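Local coordinates for protein FAD synthase (Thermoplasma volcanium GSS1, PDB 3GLV) that probably catalyses the transfer of the AMP portion of ATP to flavin mononucleotide, producing the coenzyme FAD and releasing diphosphate, at residues A[8-13]-A[54-59]; A[19-24]-A[88-93]; A[71-74]-A[78-81]; A[97-102]-A[115-120]. All blocks are in the same frame, centred on the assembly; numbering follows the deposited sequence.

In the fold
The four contacts are spread over the parallel sheet of a cytidylyltransferase-like fold, whose strands run in the order 68-71, 31-36, 4-9, 88-91, 114-117. Contact 2 opens before contact 1 closes, so their segments alternate along the chain; contact 3 lies between the ends of contact 2, and contact 4 opens last. Contacts 2 and 4 lie closest, centres about 10 Å apart, on the neighbouring, hydrogen-bonded strands 88-91 and 114-117. Contacts 1 and 4 are farthest apart, about 21 Å between centres. Contact 1 meets contact 2 where Thr8 N bonds to Tyr21 OH, which ties the strand leading into the inferred ATP-binding turn to helix 16-26. Contacts 1 and 2 also touch the second subunit.

Contact 1 (A[8-13]-A[54-59]). With SO4 (sulfate ion), chain C.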
loop_
_atom_site.group_PDB
_atom_site.type_symbol
_atom_site.label_atom_id
_atom_site.label_comp_id
_atom_site.label_asym_id
_atom_site.label_seq_id
_atom_site.Cartn_x
_atom_site.Cartn_y
_atom_site.Cartn_z
ATOM N N THR A 8 -1.802 1.649 -15.322
ATOM C CA THR A 8 -0.375 1.364 -15.551
ATOM C C THR A 8 0.519 2.314 -14.732
ATOM O O THR A 8 0.108 3.397 -14.370
ATOM C CB THR A 8 0.004 1.535 -17.036
ATOM O OG1 THR A 8 -0.300 2.885 -17.428
ATOM C CG2 THR A 8 -0.794 0.654 -17.938
ATOM N N GLY A 9 1.783 1.971 -14.532
ATOM C CA GLY A 9 2.738 2.876 -13.844
ATOM C C GLY A 9 3.960 2.089 -13.416
ATOM O O GLY A 9 4.009 0.853 -13.594
ATOM N N VAL A 10 4.942 2.817 -12.887
ATOM C CA VAL A 10 6.118 2.259 -12.284
ATOM C C VAL A 10 5.852 1.898 -10.840
ATOM O O VAL A 10 6.235 0.841 -10.431
ATOM C CB VAL A 10 7.322 3.252 -12.410
ATOM C CG1 VAL A 10 8.508 2.717 -11.721
ATOM C CG2 VAL A 10 7.667 3.585 -13.964
ATOM N N PHE A 11 5.216 2.805 -10.078
ATOM C CA PHE A 11 4.911 2.624 -8.653
ATOM C C PHE A 11 6.160 2.306 -7.849
ATOM O O PHE A 11 6.211 1.314 -7.141
ATOM C CB PHE A 11 3.827 1.522 -8.452
ATOM C CG PHE A 11 2.571 1.759 -9.290
ATOM C CD1 PHE A 11 1.699 2.805 -8.964
ATOM C CD2 PHE A 11 2.303 0.989 -10.441
ATOM C CE1 PHE A 11 0.565 3.066 -9.748
ATOM C CE2 PHE A 11 1.183 1.240 -11.234
ATOM C CZ PHE A 11 0.319 2.297 -10.880
ATOM N N ASP A 12 7.183 3.133 -7.998
ATOM C CA ASP A 12 8.459 2.876 -7.316
ATOM C C ASP A 12 8.318 3.095 -5.800
ATOM O O ASP A 12 8.432 2.138 -4.997
ATOM C CB ASP A 12 9.573 3.730 -7.914
ATOM C CG ASP A 12 10.939 3.324 -7.453
ATOM O OD1 ASP A 12 11.168 2.126 -7.083
ATOM O OD2 ASP A 12 11.813 4.233 -7.516
ATOM N N ILE A 13 8.047 4.325 -5.416
ATOM C CA ILE A 13 7.775 4.645 -4.017
ATOM C C ILE A 13 6.310 4.978 -3.917
ATOM O O ILE A 13 5.887 6.000 -4.503
ATOM C CB ILE A 13 8.576 5.849 -3.521
ATOM C CG1 ILE A 13 10.071 5.630 -3.709
ATOM C CG2 ILE A 13 8.249 6.178 -1.991
ATOM C CD1 ILE A 13 10.547 4.399 -3.001
ATOM N N ASN A 54 9.932 -6.986 -9.323
ATOM C CA ASN A 54 9.144 -7.949 -8.573
ATOM C C ASN A 54 8.672 -7.363 -7.257
ATOM O O ASN A 54 7.518 -7.572 -6.843
ATOM C CB ASN A 54 9.924 -9.247 -8.327
ATOM C CG ASN A 54 10.302 -9.918 -9.626
ATOM O OD1 ASN A 54 9.601 -9.792 -10.629
ATOM N ND2 ASN A 54 11.432 -10.567 -9.635
ATOM N N SER A 55 9.540 -6.586 -6.615
ATOM C CA SER A 55 9.142 -5.892 -5.392
ATOM C C SER A 55 8.021 -4.906 -5.673
ATOM O O SER A 55 7.015 -4.888 -4.937
ATOM C CB SER A 55 10.315 -5.199 -4.728
ATOM O OG SER A 55 11.251 -6.158 -4.274
ATOM N N ARG A 56 8.156 -4.123 -6.741
ATOM C CA ARG A 56 7.143 -3.099 -6.988
ATOM C C ARG A 56 5.788 -3.756 -7.256
ATOM O O ARG A 56 4.750 -3.258 -6.810
ATOM C CB ARG A 56 7.533 -2.158 -8.133
ATOM C CG ARG A 56 8.728 -1.265 -7.790
ATOM C CD ARG A 56 9.155 -0.232 -8.890
ATOM N NE ARG A 56 9.910 -0.819 -9.991
ATOM C CZ ARG A 56 9.400 -1.199 -11.159
ATOM N NH1 ARG A 56 8.104 -1.025 -11.423
ATOM N NH2 ARG A 56 10.190 -1.722 -12.100
ATOM N N LEU A 57 5.801 -4.827 -8.055
ATOM C CA LEU A 57 4.585 -5.565 -8.405
ATOM C C LEU A 57 3.921 -6.130 -7.146
ATOM O O LEU A 57 2.732 -5.984 -6.973
ATOM C CB LEU A 57 4.898 -6.715 -9.392
ATOM C CG LEU A 57 3.800 -7.800 -9.705
ATOM C CD1 LEU A 57 2.647 -7.200 -10.392
ATOM C CD2 LEU A 57 4.339 -8.881 -10.644
ATOM N N ALA A 58 4.706 -6.818 -6.307
ATOM C CA ALA A 58 4.214 -7.430 -5.054
ATOM C C ALA A 58 3.577 -6.404 -4.114
ATOM O O ALA A 58 2.524 -6.660 -3.512
ATOM C CB ALA A 58 5.344 -8.172 -4.348
ATOM N N LEU A 59 4.201 -5.231 -3.975
ATOM C CA LEU A 59 3.628 -4.223 -3.112
ATOM C C LEU A 59 2.312 -3.732 -3.671
ATOM O O LEU A 59 1.322 -3.695 -2.933
ATOM C CB LEU A 59 4.584 -3.050 -2.877
ATOM C CG LEU A 59 4.318 -2.147 -1.709
ATOM C CD1 LEU A 59 4.111 -2.870 -0.328
ATOM C CD2 LEU A 59 5.440 -1.065 -1.624
HETATM S S SO4 C . 4.337 6.237 -11.924
HETATM O O1 SO4 C . 5.463 7.175 -12.072
HETATM O O2 SO4 C . 4.294 5.417 -13.135
HETATM O O3 SO4 C . 4.616 5.303 -10.809
HETATM O O4 SO4 C . 3.180 7.129 -11.811
HETATM O O HOH W 1 4.925 -0.725 -5.640
#
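Arg56 reaches from helix 53-60 to the turn that follows strand 4-9, and its NH1 donates a hydrogen bond to Val10 O at 2.8 Å. The bond falls on a lone pair in the carbonyl plane but is bent, with an N-H...O angle of 144°. The side chain leaves the helix with CG anti to its own carbonyl carbon and bends at chi3 (-77°), which brings the guanidinium alongside the turn. A water adds a second polar link by donating to both Phe11 O and Arg56 O.

Apolar contacts accompany these bonds. Val10 CG1 lies over one face of the guanidinium, 3.8 Å from NH1, while Arg56 CD packs 3.6 Å from Asp12 CA. As for charge, Asp12 OD1 remains 4.3 Å from Arg56 NE, too far for a salt bridge; its carboxylate instead accepts from the backbone N atoms of Ile50 and Phe51. The guanidinium also binds Asp39, Ala37 O and Phe51 O. A leucine in place of Arg56 would probably leave Val10 O without this donor and Asp39 without its ionic mate.

On the anion side, Val10 N donates to sulfate O2 and Phe11 N to O3, each at 2.7 Å, with a further bond from His18 NE2. Val10, Phe11 and His18 belong to the inferred ATP site, so the sulfate may mark where a nucleotide phosphate sits. The chemistry implies a division of labour within the turn: amide N-H groups face the anion, whereas Val10 O is held by the helix.

Contact 2 (A[19-24]-A[88-93])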
loop_
_atom_site.group_PDB
_atom_site.type_symbol
_atom_site.label_atom_id
_atom_site.label_comp_id
_atom_site.label_asym_id
_atom_site.label_seq_id
_atom_site.Cartn_x
_atom_site.Cartn_y
_atom_site.Cartn_z
ATOM N N ILE A 19 -2.358 6.203 -4.991
ATOM C CA ILE A 19 -3.599 5.749 -4.399
ATOM C C ILE A 19 -4.792 6.426 -5.085
ATOM O O ILE A 19 -5.811 5.766 -5.370
ATOM C CB ILE A 19 -3.661 6.056 -2.897
ATOM C CG1 ILE A 19 -2.550 5.305 -2.128
ATOM C CG2 ILE A 19 -5.060 5.686 -2.322
ATOM C CD1 ILE A 19 -2.489 3.757 -2.480
ATOM N N HIS A 20 -4.712 7.738 -5.341
ATOM C CA HIS A 20 -5.874 8.413 -5.984
ATOM C C HIS A 20 -6.064 7.817 -7.406
ATOM O O HIS A 20 -7.184 7.528 -7.800
ATOM C CB HIS A 20 -5.682 9.896 -6.042
ATOM C CG HIS A 20 -6.691 10.653 -6.866
ATOM N ND1 HIS A 20 -7.911 11.067 -6.354
ATOM C CD2 HIS A 20 -6.589 11.225 -8.099
ATOM C CE1 HIS A 20 -8.549 11.779 -7.278
ATOM N NE2 HIS A 20 -7.767 11.902 -8.343
ATOM N N TYR A 21 -5.003 7.604 -8.152
ATOM C CA TYR A 21 -5.112 7.035 -9.486
ATOM C C TYR A 21 -5.752 5.664 -9.470
ATOM O O TYR A 21 -6.685 5.441 -10.166
ATOM C CB TYR A 21 -3.746 6.998 -10.178
ATOM C CG TYR A 21 -3.667 6.281 -11.521
ATOM C CD1 TYR A 21 -4.386 6.693 -12.598
ATOM C CD2 TYR A 21 -2.832 5.222 -11.690
ATOM C CE1 TYR A 21 -4.279 6.064 -13.782
ATOM C CE2 TYR A 21 -2.724 4.588 -12.862
ATOM C CZ TYR A 21 -3.444 5.002 -13.905
ATOM O OH TYR A 21 -3.306 4.339 -15.059
ATOM N N LEU A 22 -5.240 4.778 -8.637
ATOM C CA LEU A 22 -5.749 3.442 -8.525
ATOM C C LEU A 22 -7.196 3.399 -7.991
ATOM O O LEU A 22 -8.026 2.793 -8.574
ATOM C CB LEU A 22 -4.811 2.585 -7.692
ATOM C CG LEU A 22 -3.405 2.396 -8.244
ATOM C CD1 LEU A 22 -2.567 1.447 -7.419
ATOM C CD2 LEU A 22 -3.483 1.930 -9.661
ATOM N N LYS A 23 -7.475 4.085 -6.901
ATOM C CA LYS A 23 -8.790 4.102 -6.302
ATOM C C LYS A 23 -9.845 4.631 -7.231
ATOM O O LYS A 23 -10.971 4.066 -7.300
ATOM C CB LYS A 23 -8.790 4.856 -4.991
ATOM C CG LYS A 23 -10.106 4.905 -4.312
ATOM C CD LYS A 23 -10.039 5.566 -2.878
ATOM C CE LYS A 23 -9.249 4.707 -1.865
ATOM N NZ LYS A 23 -9.480 5.313 -0.521
ATOM N N GLU A 24 -9.525 5.706 -7.953
ATOM C CA GLU A 24 -10.522 6.282 -8.860
ATOM C C GLU A 24 -10.687 5.344 -10.070
ATOM O O GLU A 24 -11.772 5.209 -10.571
ATOM C CB GLU A 24 -10.150 7.686 -9.297
ATOM C CG GLU A 24 -10.155 8.715 -8.175
ATOM C CD GLU A 24 -11.494 8.808 -7.467
ATOM O OE1 GLU A 24 -12.460 9.282 -8.077
ATOM O OE2 GLU A 24 -11.575 8.406 -6.303
ATOM N N ILE A 88 -11.742 -0.698 -20.067
ATOM C CA ILE A 88 -11.325 0.694 -19.837
ATOM C C ILE A 88 -9.884 0.781 -19.512
ATOM O O ILE A 88 -9.335 -0.052 -18.758
ATOM C CB ILE A 88 -12.118 1.337 -18.647
ATOM C CG1 ILE A 88 -13.617 1.391 -18.950
ATOM C CG2 ILE A 88 -11.600 2.701 -18.309
ATOM C CD1 ILE A 88 -14.481 2.012 -17.780
ATOM N N ILE A 89 -9.235 1.741 -20.146
ATOM C CA ILE A 89 -7.868 2.081 -19.845
ATOM C C ILE A 89 -7.862 3.460 -19.220
ATOM O O ILE A 89 -8.488 4.457 -19.710
ATOM C CB ILE A 89 -6.918 2.015 -21.043
ATOM C CG1 ILE A 89 -6.885 0.636 -21.589
ATOM C CG2 ILE A 89 -5.456 2.415 -20.573
ATOM C CD1 ILE A 89 -6.073 0.449 -22.965
ATOM N N THR A 90 -7.186 3.501 -18.096
ATOM C CA THR A 90 -7.112 4.694 -17.266
ATOM C C THR A 90 -5.767 5.443 -17.431
ATOM O O THR A 90 -4.709 4.826 -17.375
ATOM C CB THR A 90 -7.411 4.137 -15.874
ATOM O OG1 THR A 90 -8.843 4.264 -15.590
ATOM C CG2 THR A 90 -6.695 4.590 -15.031
ATOM N N LEU A 91 -5.843 6.748 -17.710
ATOM C CA LEU A 91 -4.655 7.645 -17.708
ATOM C C LEU A 91 -4.742 8.762 -16.613
ATOM O O LEU A 91 -5.819 9.123 -16.180
ATOM C CB LEU A 91 -4.453 8.304 -19.068
ATOM C CG LEU A 91 -4.242 7.435 -20.319
ATOM C CD1 LEU A 91 -4.281 8.277 -21.527
ATOM C CD2 LEU A 91 -2.954 6.614 -20.246
ATOM N N GLY A 92 -3.604 9.286 -16.199
ATOM C CA GLY A 92 -3.519 10.459 -15.305
ATOM C C GLY A 92 -4.140 11.700 -15.944
ATOM O O GLY A 92 -4.218 11.789 -17.169
ATOM N N TYR A 93 -4.565 12.661 -15.134
ATOM C CA TYR A 93 -5.233 13.919 -15.603
ATOM C C TYR A 93 -4.428 14.743 -16.671
ATOM O O TYR A 93 -4.985 15.404 -17.619
ATOM C CB TYR A 93 -5.495 14.847 -14.382
ATOM C CG TYR A 93 -6.114 16.161 -14.793
ATOM C CD1 TYR A 93 -7.446 16.205 -15.236
ATOM C CD2 TYR A 93 -5.380 17.341 -14.785
ATOM C CE1 TYR A 93 -8.050 17.402 -15.644
ATOM C CE2 TYR A 93 -5.972 18.561 -15.197
ATOM C CZ TYR A 93 -7.310 18.579 -15.628
ATOM O OH TYR A 93 -7.926 19.752 -16.040
#
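Tyr21 of helix 16-26 donates its hydroxyl hydrogen to the backbone O of Thr90 in strand 88-91, at an OH to O distance of 2.8 Å. The hydroxyl approaches from above the carbonyl plane, 55° out of it, and so does not use a lone pair direction. Around this bond the ring borders the end of the strand: Tyr21 CE1 is 3.9 Å from Leu91 C and 4.1 Å from Gly92 N. Thr90 CG2 also lies obliquely beside the ring, but its modelled approach is too close to be trusted in detail.

With CG anti to the backbone N (chi1 173°), the phenol is carried away from the helix and across to the strand. Beyond the first shell, Thr8 N of strand 4-9 bonds to the same hydroxyl, which therefore connects two backbones at once. Thr90 OG1 is weakly hydrogen-bonded to Ser25 OG, and Ser25 OG also bonds to Tyr21 O, joining the two residues by a second route. A phenylalanine at Tyr21 would probably keep much of the packing but leave Thr90 O and Thr8 N without their shared hydroxyl partner.

The contact thus lays helix 16-26 against the sheet where strands 4-9 and 88-91 run side by side, with Tyr21 also packing on Ala7 and the edge strand 114-117 lying beyond strand 88-91.

Contact 3 (A[71-74]-A[78-81]); sequences LGHE and MKTV
The His73 imidazole carries the aliphatic chain of Lys79 over one face. Lys79 CD stands 4.1 Å from the ring centroid and only 14° off the normal, a CH-pi contact, while Lys79 CG approaches His73 CD2 at 3.6 Å. The lysine has CG anti to its backbone N (chi1 -178°) and stays extended beyond it, crossing the histidine side chain at about a right angle. At the ring edge, in its plane, lie Thr80 N and Glu74 OE1; the latter accepts a weak bond from His73 ND1 at 3.4 Å. The hydroxyl of Thr80 meets the ring obliquely, with OG1 3.3 Å from His73 CD2.

Two waters bridge the loop to the helix through Thr80 OG1. One donates to Leu71 O, and the other accepts from His73 N at 2.9 Å. His73 NE2 is bonded to Glu83, farther along helix 77-84.

With a carboxylate near each ring nitrogen, a protonated imidazole is likely to be stabilised, although Lys79 NZ, 4.7 Å from His73 ND1, would oppose it. Between the segments, the turn from strand 68-71 into helix 77-84 is closed by ring packing and bridging water, with Glu83 adding a direct bond from the helix.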
loop_
_atom_site.group_PDB
_atom_site.type_symbol
_atom_site.label_atom_id
_atom_site.label_comp_id
_atom_site.label_asym_id
_atom_site.label_seq_id
_atom_site.Cartn_x
_atom_site.Cartn_y
_atom_site.Cartn_z
ATOM N N LEU A 71 3.289 -7.700 -14.621
ATOM C CA LEU A 71 4.383 -6.984 -15.265
ATOM C C LEU A 71 4.006 -6.645 -16.726
ATOM O O LEU A 71 3.410 -7.441 -17.445
ATOM C CB LEU A 71 5.662 -7.809 -15.180
ATOM C CG LEU A 71 6.764 -7.452 -14.157
ATOM C CD1 LEU A 71 6.395 -6.509 -13.075
ATOM C CD2 LEU A 71 7.470 -8.720 -13.581
ATOM N N GLY A 72 4.378 -5.473 -17.173
ATOM C CA GLY A 72 4.145 -5.089 -18.534
ATOM C C GLY A 72 5.126 -5.695 -19.532
ATOM O O GLY A 72 5.966 -6.493 -19.192
ATOM N N HIS A 73 4.978 -5.299 -20.780
ATOM C CA HIS A 73 5.796 -5.814 -21.853
ATOM C C HIS A 73 6.827 -4.838 -22.302
ATOM O O HIS A 73 6.546 -3.738 -22.712
ATOM C CB HIS A 73 4.956 -6.224 -23.041
ATOM C CG HIS A 73 4.355 -7.570 -22.893
ATOM N ND1 HIS A 73 5.104 -8.677 -22.605
ATOM C CD2 HIS A 73 3.076 -7.982 -22.950
ATOM C CE1 HIS A 73 4.315 -9.725 -22.513
ATOM N NE2 HIS A 73 3.078 -9.330 -22.720
ATOM N N GLU A 74 8.032 -5.341 -22.243
ATOM C CA GLU A 74 9.268 -4.642 -22.384
ATOM C C GLU A 74 9.375 -3.433 -23.308
ATOM O O GLU A 74 10.264 -2.625 -23.134
ATOM C CB GLU A 74 10.342 -5.683 -22.667
ATOM C CG GLU A 74 10.222 -6.930 -21.746
ATOM C CD GLU A 74 9.044 -7.834 -22.062
ATOM O OE1 GLU A 74 8.267 -7.515 -22.949
ATOM O OE2 GLU A 74 8.911 -8.901 -21.444
ATOM N N MET A 78 0.669 -2.240 -26.798
ATOM C CA MET A 78 -0.482 -2.859 -27.421
ATOM C C MET A 78 -0.472 -4.353 -27.171
ATOM O O MET A 78 -1.516 -4.923 -27.043
ATOM C CB MET A 78 -0.591 -2.528 -28.930
ATOM C CG MET A 78 -1.340 -1.167 -29.219
ATOM S SD MET A 78 -2.997 -0.867 -28.414
ATOM C CE MET A 78 -3.881 -2.382 -28.872
ATOM N N LYS A 79 0.696 -4.987 -27.071
ATOM C CA LYS A 79 0.713 -6.398 -26.688
ATOM C C LYS A 79 0.094 -6.642 -25.300
ATOM O O LYS A 79 -0.639 -7.615 -25.110
ATOM C CB LYS A 79 2.097 -6.956 -26.717
ATOM C CG LYS A 79 2.162 -8.448 -26.362
ATOM C CD LYS A 79 3.503 -9.010 -26.827
ATOM C CE LYS A 79 3.680 -10.477 -26.481
ATOM N NZ LYS A 79 5.102 -10.903 -26.791
ATOM N N THR A 80 0.384 -5.770 -24.334
ATOM C CA THR A 80 -0.294 -5.854 -23.052
ATOM C C THR A 80 -1.821 -5.663 -23.198
ATOM O O THR A 80 -2.587 -6.440 -22.639
ATOM C CB THR A 80 0.333 -4.889 -21.991
ATOM O OG1 THR A 80 1.718 -5.222 -21.812
ATOM C CG2 THR A 80 -0.389 -4.984 -20.622
ATOM N N VAL A 81 -2.268 -4.689 -23.988
ATOM C CA VAL A 81 -3.678 -4.447 -24.077
ATOM C C VAL A 81 -4.442 -5.646 -24.686
ATOM O O VAL A 81 -5.506 -6.030 -24.198
ATOM C CB VAL A 81 -3.978 -3.232 -24.926
ATOM C CG1 VAL A 81 -5.473 -3.197 -25.171
ATOM C CG2 VAL A 81 -3.438 -1.936 -24.237
HETATM O O HOH W 2 1.675 -7.230 -19.962
HETATM O O HOH W 3 3.263 -3.113 -21.452
#

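Contact 4 (A[97-102]-A[115-120]); sequences FDEAEL and IVRISK
Ile115 and Leu102 form the close-packed part of this contact. Ile115 CD1 touches Leu102 CB at 3.8 Å, and Leu102 CD2 lies 3.8 Å from Ile115 CG1; the two branched chains cross obliquely, with several carbons in van der Waals range. Ile115 CD1 also presses on the helix backbone, 3.3 Å from Glu99 O. The isoleucine gets there by setting CG1 anti to its carbonyl carbon, which leaves CG2 to face the CG of Glu99. Leu91 and Ile89 of the adjoining strand 88-91 extend this apolar layer.

Helix 96-109 is the connection of a beta-alpha-beta crossover that begins with strand 88-91 and ends with strand 114-117, two parallel neighbours in the sheet. As that topology requires, the helix and its following strand run antiparallel: the segment axes make an angle of 174° and come within 9.5 Å, the spacing being filled by the side chains just described.

Toward the more exposed side the packing gives way to polar bonds. Glu99 OE1 forms a salt bridge with Arg117 NE at 2.8 Å, near the guanidinium plane at its edge, but the hydrogen bond within it is weak, bent to 130°. The carboxylate and guanidinium planes are turned 71° from each other, so the pair shares one oxygen and one nitrogen instead of a two-pronged grip. A water donates both to Glu99 OE2 and to Ile115 O, the latter at 2.6 Å. Arg117 NH1 has a further acceptor in Tyr93 O, next to Asp94 of the inferred ATP site.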
loop_
_atom_site.group_PDB
_atom_site.type_symbol
_atom_site.label_atom_id
_atom_site.label_comp_id
_atom_site.label_asym_id
_atom_site.label_seq_id
_atom_site.Cartn_x
_atom_site.Cartn_y
_atom_site.Cartn_z
ATOM N N PHE A 97 -2.132 13.964 -24.259
ATOM C CA PHE A 97 -1.370 13.616 -25.437
ATOM C C PHE A 97 -1.349 12.107 -25.558
ATOM O O PHE A 97 -1.689 11.588 -26.610
ATOM C CB PHE A 97 0.061 14.191 -25.385
ATOM C CG PHE A 97 0.935 13.730 -26.520
ATOM C CD1 PHE A 97 0.861 14.348 -27.766
ATOM C CD2 PHE A 97 1.807 12.646 -26.353
ATOM C CE1 PHE A 97 1.667 13.913 -28.831
ATOM C CE2 PHE A 97 2.621 12.213 -27.409
ATOM C CZ PHE A 97 2.545 12.836 -28.643
ATOM N N ASP A 98 -0.959 11.410 -24.488
ATOM C CA ASP A 98 -0.991 9.959 -24.506
ATOM C C ASP A 98 -2.418 9.452 -24.812
ATOM O O ASP A 98 -2.584 8.448 -25.493
ATOM C CB ASP A 98 -0.516 9.377 -23.175
ATOM C CG ASP A 98 0.910 9.716 -22.882
ATOM O OD1 ASP A 98 1.671 9.908 -23.841
ATOM O OD2 ASP A 98 1.282 9.809 -21.701
ATOM N N GLU A 99 -3.427 10.190 -24.339
ATOM C CA GLU A 99 -4.819 9.819 -24.568
ATOM C C GLU A 99 -5.158 9.797 -26.057
ATOM O O GLU A 99 -5.701 8.811 -26.544
ATOM C CB GLU A 99 -5.786 10.722 -23.784
ATOM C CG GLU A 99 -7.262 10.609 -24.162
ATOM C CD GLU A 99 -8.130 11.458 -23.235
ATOM O OE1 GLU A 99 -7.795 12.610 -22.943
ATOM O OE2 GLU A 99 -9.150 10.967 -22.748
ATOM N N ALA A 100 -4.834 10.886 -26.751
ATOM C CA ALA A 100 -5.088 11.007 -28.182
ATOM C C ALA A 100 -4.328 9.935 -28.972
ATOM O O ALA A 100 -4.870 9.324 -29.893
ATOM C CB ALA A 100 -4.706 12.405 -28.667
ATOM N N GLU A 101 -3.083 9.698 -28.601
ATOM C CA GLU A 101 -2.250 8.705 -29.293
ATOM C C GLU A 101 -2.814 7.295 -29.138
ATOM O O GLU A 101 -2.854 6.538 -30.080
ATOM C CB GLU A 101 -0.873 8.715 -28.666
ATOM C CG GLU A 101 0.255 8.173 -29.487
ATOM C CD GLU A 101 1.565 8.923 -29.143
ATOM O OE1 GLU A 101 1.778 9.261 -27.949
ATOM O OE2 GLU A 101 2.368 9.199 -30.058
ATOM N N LEU A 102 -3.228 6.961 -27.913
ATOM C CA LEU A 102 -3.815 5.645 -27.649
ATOM C C LEU A 102 -5.161 5.496 -28.391
ATOM O O LEU A 102 -5.479 4.424 -28.922
ATOM C CB LEU A 102 -3.991 5.419 -26.159
ATOM C CG LEU A 102 -4.563 4.050 -25.759
ATOM C CD1 LEU A 102 -3.652 2.884 -26.231
ATOM C CD2 LEU A 102 -4.834 3.994 -24.234
ATOM N N ILE A 115 -11.018 4.932 -23.168
ATOM C CA ILE A 115 -9.938 5.585 -22.450
ATOM C C ILE A 115 -10.556 6.615 -21.511
ATOM O O ILE A 115 -11.366 7.455 -21.962
ATOM C CB ILE A 115 -8.961 6.323 -23.390
ATOM C CG1 ILE A 115 -8.350 5.392 -24.451
ATOM C CG2 ILE A 115 -7.784 6.895 -22.618
ATOM C CD1 ILE A 115 -7.624 6.256 -25.553
ATOM N N VAL A 116 -10.143 6.614 -20.245
ATOM C CA VAL A 116 -10.641 7.601 -19.271
ATOM C C VAL A 116 -9.504 8.298 -18.540
ATOM O O VAL A 116 -8.625 7.647 -17.968
ATOM C CB VAL A 116 -11.604 6.927 -18.292
ATOM C CG1 VAL A 116 -11.991 7.831 -17.079
ATOM C CG2 VAL A 116 -12.867 6.505 -19.037
ATOM N N ARG A 117 -9.478 9.635 -18.571
ATOM C CA ARG A 117 -8.522 10.352 -17.729
ATOM C C ARG A 117 -9.073 10.470 -16.292
ATOM O O ARG A 117 -10.236 10.839 -16.094
ATOM C CB ARG A 117 -8.197 11.728 -18.306
ATOM C CG ARG A 117 -7.223 11.678 -19.476
ATOM C CD ARG A 117 -6.841 13.076 -20.080
ATOM N NE ARG A 117 -8.013 13.873 -20.415
ATOM C CZ ARG A 117 -8.525 14.865 -19.686
ATOM N NH1 ARG A 117 -7.967 15.283 -18.553
ATOM N NH2 ARG A 117 -9.627 15.469 -20.112
ATOM N N ILE A 118 -8.236 10.139 -15.299
ATOM C CA ILE A 118 -8.577 10.316 -13.898
ATOM C C ILE A 118 -8.438 11.756 -13.438
ATOM O O ILE A 118 -7.597 12.469 -13.939
ATOM C CB ILE A 118 -7.711 9.440 -13.023
ATOM C CG1 ILE A 118 -7.920 7.982 -13.454
ATOM C CG2 ILE A 118 -7.976 9.718 -11.488
ATOM C CD1 ILE A 118 -9.399 7.472 -13.397
ATOM N N SER A 119 -9.265 12.175 -12.491
ATOM C CA SER A 119 -9.243 13.570 -11.974
ATOM C C SER A 119 -7.897 13.924 -11.362
ATOM O O SER A 119 -7.171 13.045 -10.887
ATOM C CB SER A 119 -10.296 13.784 -10.893
ATOM O OG SER A 119 -10.060 12.933 -9.783
ATOM N N LYS A 120 -7.573 15.209 -11.377
ATOM C CA LYS A 120 -6.293 15.681 -10.817
ATOM C C LYS A 120 -6.264 15.409 -9.312
ATOM O O LYS A 120 -7.254 15.644 -8.643
ATOM C CB LYS A 120 -6.123 17.178 -11.132
ATOM C CG LYS A 120 -4.793 17.767 -10.647
ATOM C CD LYS A 120 -4.442 19.108 -11.317
ATOM C CE LYS A 120 -5.303 20.270 -10.847
ATOM N NZ LYS A 120 -4.754 21.601 -11.327
HETATM O O HOH W 4 -10.844 9.373 -23.690
#